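Local coordinates for protein transcriptional regulator (NtrC family) (Aquifex aeolicus, PDB 3DZD) that probably activates sigma54-dependent transcription as a response regulator whose AAA+ ATPase domain binds nucleotide, captured here in its inactive state with ADP, at residues V183-A188 / L226-V231. Numbering follows the deposited sequence.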
loop_
_atom_site.group_PDB
_atom_site.type_symbol
_atom_site.label_atom_id
_atom_site.label_comp_id
_atom_site.label_asym_id
_atom_site.label_seq_id
_atom_site.Cartn_x
_atom_site.Cartn_y
_atom_site.Cartn_z
ATOM N N VAL A 183 -6.726 6.268 -6.136
ATOM C CA VAL A 183 -7.185 7.165 -5.089
ATOM C C VAL A 183 -8.695 7.357 -5.228
ATOM O O VAL A 183 -9.168 7.858 -6.243
ATOM C CB VAL A 183 -6.483 8.530 -5.218
ATOM C CG1 VAL A 183 -6.962 9.493 -4.154
ATOM C CG2 VAL A 183 -4.983 8.352 -5.142
ATOM N N ASP A 184 -9.472 6.943 -4.237
ATOM C CA ASP A 184 -10.901 7.213 -4.326
ATOM C C ASP A 184 -11.353 8.307 -3.366
ATOM O O ASP A 184 -10.958 8.345 -2.204
ATOM C CB ASP A 184 -11.745 5.940 -4.208
ATOM C CG ASP A 184 -11.714 5.328 -2.824
ATOM O OD1 ASP A 184 -11.154 5.951 -1.898
ATOM O OD2 ASP A 184 -12.264 4.212 -2.668
ATOM N N LEU A 185 -12.151 9.226 -3.893
ATOM C CA LEU A 185 -12.733 10.288 -3.090
ATOM C C LEU A 185 -14.256 10.204 -3.143
ATOM O O LEU A 185 -14.855 10.202 -4.225
ATOM C CB LEU A 185 -12.270 11.655 -3.593
ATOM C CG LEU A 185 -12.936 12.839 -2.890
ATOM C CD1 LEU A 185 -12.841 12.680 -1.367
ATOM C CD2 LEU A 185 -12.330 14.161 -3.329
ATOM N N ASN A 186 -14.875 10.124 -1.972
ATOM C CA ASN A 186 -16.326 10.120 -1.880
ATOM C C ASN A 186 -16.814 11.546 -1.701
ATOM O O ASN A 186 -16.497 12.193 -0.710
ATOM C CB ASN A 186 -16.780 9.255 -0.711
ATOM C CG ASN A 186 -18.268 8.969 -0.737
ATOM O OD1 ASN A 186 -19.081 9.847 -1.038
ATOM N ND2 ASN A 186 -18.634 7.733 -0.412
ATOM N N CYS A 187 -17.581 12.038 -2.662
ATOM C CA CYS A 187 -17.927 13.450 -2.686
ATOM C C CYS A 187 -19.167 13.763 -1.863
ATOM O O CYS A 187 -19.578 14.919 -1.764
ATOM C CB CYS A 187 -18.095 13.927 -4.127
ATOM S SG CYS A 187 -16.619 13.659 -5.152
ATOM N N ALA A 188 -19.755 12.730 -1.271
ATOM C CA ALA A 188 -20.938 12.905 -0.441
ATOM C C ALA A 188 -20.620 12.589 1.014
ATOM O O ALA A 188 -20.921 13.380 1.905
ATOM C CB ALA A 188 -22.069 12.031 -0.941
ATOM N N LEU A 226 -7.697 8.582 -10.329
ATOM C CA LEU A 226 -8.497 9.234 -9.307
ATOM C C LEU A 226 -9.959 8.871 -9.550
ATOM O O LEU A 226 -10.495 9.177 -10.612
ATOM C CB LEU A 226 -8.314 10.749 -9.401
ATOM C CG LEU A 226 -9.023 11.598 -8.355
ATOM C CD1 LEU A 226 -8.327 11.464 -7.013
ATOM C CD2 LEU A 226 -9.069 13.052 -8.801
ATOM N N PHE A 227 -10.579 8.212 -8.571
ATOM C CA PHE A 227 -11.994 7.831 -8.634
ATOM C C PHE A 227 -12.840 8.781 -7.795
ATOM O O PHE A 227 -12.718 8.823 -6.568
ATOM C CB PHE A 227 -12.194 6.385 -8.156
ATOM C CG PHE A 227 -13.649 5.939 -8.088
ATOM C CD1 PHE A 227 -14.469 5.999 -9.201
ATOM C CD2 PHE A 227 -14.181 5.431 -6.907
ATOM C CE1 PHE A 227 -15.786 5.580 -9.137
ATOM C CE2 PHE A 227 -15.494 5.013 -6.841
ATOM C CZ PHE A 227 -16.300 5.086 -7.958
ATOM N N LEU A 228 -13.690 9.552 -8.467
ATOM C CA LEU A 228 -14.588 10.482 -7.793
ATOM C C LEU A 228 -15.964 9.857 -7.615
ATOM O O LEU A 228 -16.777 9.864 -8.545
ATOM C CB LEU A 228 -14.716 11.758 -8.611
ATOM C CG LEU A 228 -13.412 12.518 -8.863
ATOM C CD1 LEU A 228 -13.630 13.627 -9.852
ATOM C CD2 LEU A 228 -12.831 13.058 -7.541
ATOM N N ASP A 229 -16.228 9.318 -6.430
ATOM C CA ASP A 229 -17.528 8.720 -6.150
ATOM C C ASP A 229 -18.586 9.801 -5.937
ATOM O O ASP A 229 -18.361 10.775 -5.221
ATOM C CB ASP A 229 -17.456 7.784 -4.939
ATOM C CG ASP A 229 -18.487 6.655 -5.003
ATOM O OD1 ASP A 229 -19.464 6.769 -5.779
ATOM O OD2 ASP A 229 -18.313 5.647 -4.278
ATOM N N GLU A 230 -19.740 9.601 -6.565
ATOM C CA GLU A 230 -20.830 10.580 -6.611
ATOM C C GLU A 230 -20.381 12.004 -6.876
ATOM O O GLU A 230 -20.652 12.917 -6.093
ATOM C CB GLU A 230 -21.732 10.520 -5.376
ATOM C CG GLU A 230 -23.055 11.261 -5.604
ATOM C CD GLU A 230 -23.621 11.018 -6.998
ATOM O OE1 GLU A 230 -23.925 11.988 -7.738
ATOM O OE2 GLU A 230 -23.746 9.831 -7.354
ATOM N N VAL A 231 -19.712 12.188 -8.009
ATOM C CA VAL A 231 -19.227 13.496 -8.416
ATOM C C VAL A 231 -20.359 14.520 -8.448
ATOM O O VAL A 231 -20.113 15.718 -8.335
ATOM C CB VAL A 231 -18.517 13.437 -9.799
ATOM C CG1 VAL A 231 -19.498 13.049 -10.906
ATOM C CG2 VAL A 231 -17.826 14.770 -10.113
#
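Val183 and Leu226 face each other in register on two neighbouring parallel strands, where the branched end of Leu226 leans across and sets CD1 against CG1 of Val183, 3.7 Å away. On the same face, CB of Leu185 meets CD2 of Leu228 more loosely, at 4.2 Å, and Leu228 offers its CB to the sulfur of Cys187; helix 217-220 packs on Val183 and Leu226. The other face carries Asp184, Phe227, Asn186 and Asp229. Here CB of Asp184 abuts the Phe227 ring at its edge, in plane, 3.7 Å from CD2. With CG anti to the backbone N (chi1 176°), the ring runs forward along its strand, bringing one face over the backbone N of Asp229 and its CD2 edge toward Asp184; helix 165-176 touches Asp184 and Phe227 from this side. Between the faces, Val183 O accepts from Phe227 N and Phe227 O from Leu185 N in nearly straight bonds, whereas the bond from Asp229 N to Leu185 O is bent (146°). The ladder runs one rung past the strand of 183-186: Cys187 N donates to Asp229 O over 3.0 Å. With SG anti to its carbonyl carbon (chi1 -57°), Cys187 points at the other chain segment, its CB 3.3 Å from Asp229 O and 3.4 Å from Glu230 O, its SG also against Asp229 O. The exit of the first strand is folded by an Asx turn, Asn186 OD1 accepting from Ala188 N at 3.0 Å and also from Ser189 N. Glu230 sends its carboxylate away to Thr270 OG1 and Asn271 N, at and just past the end of strand 265-270. The nearest atoms of the Asp229 side chain and the bound ADP are about 4 Å apart. Strand order 2-3-4-1-5 is that of the AAA+ P-loop ATPase core, and the Asp-Glu pair at the strand end beside the nucleotide is consistent with its Walker B motif.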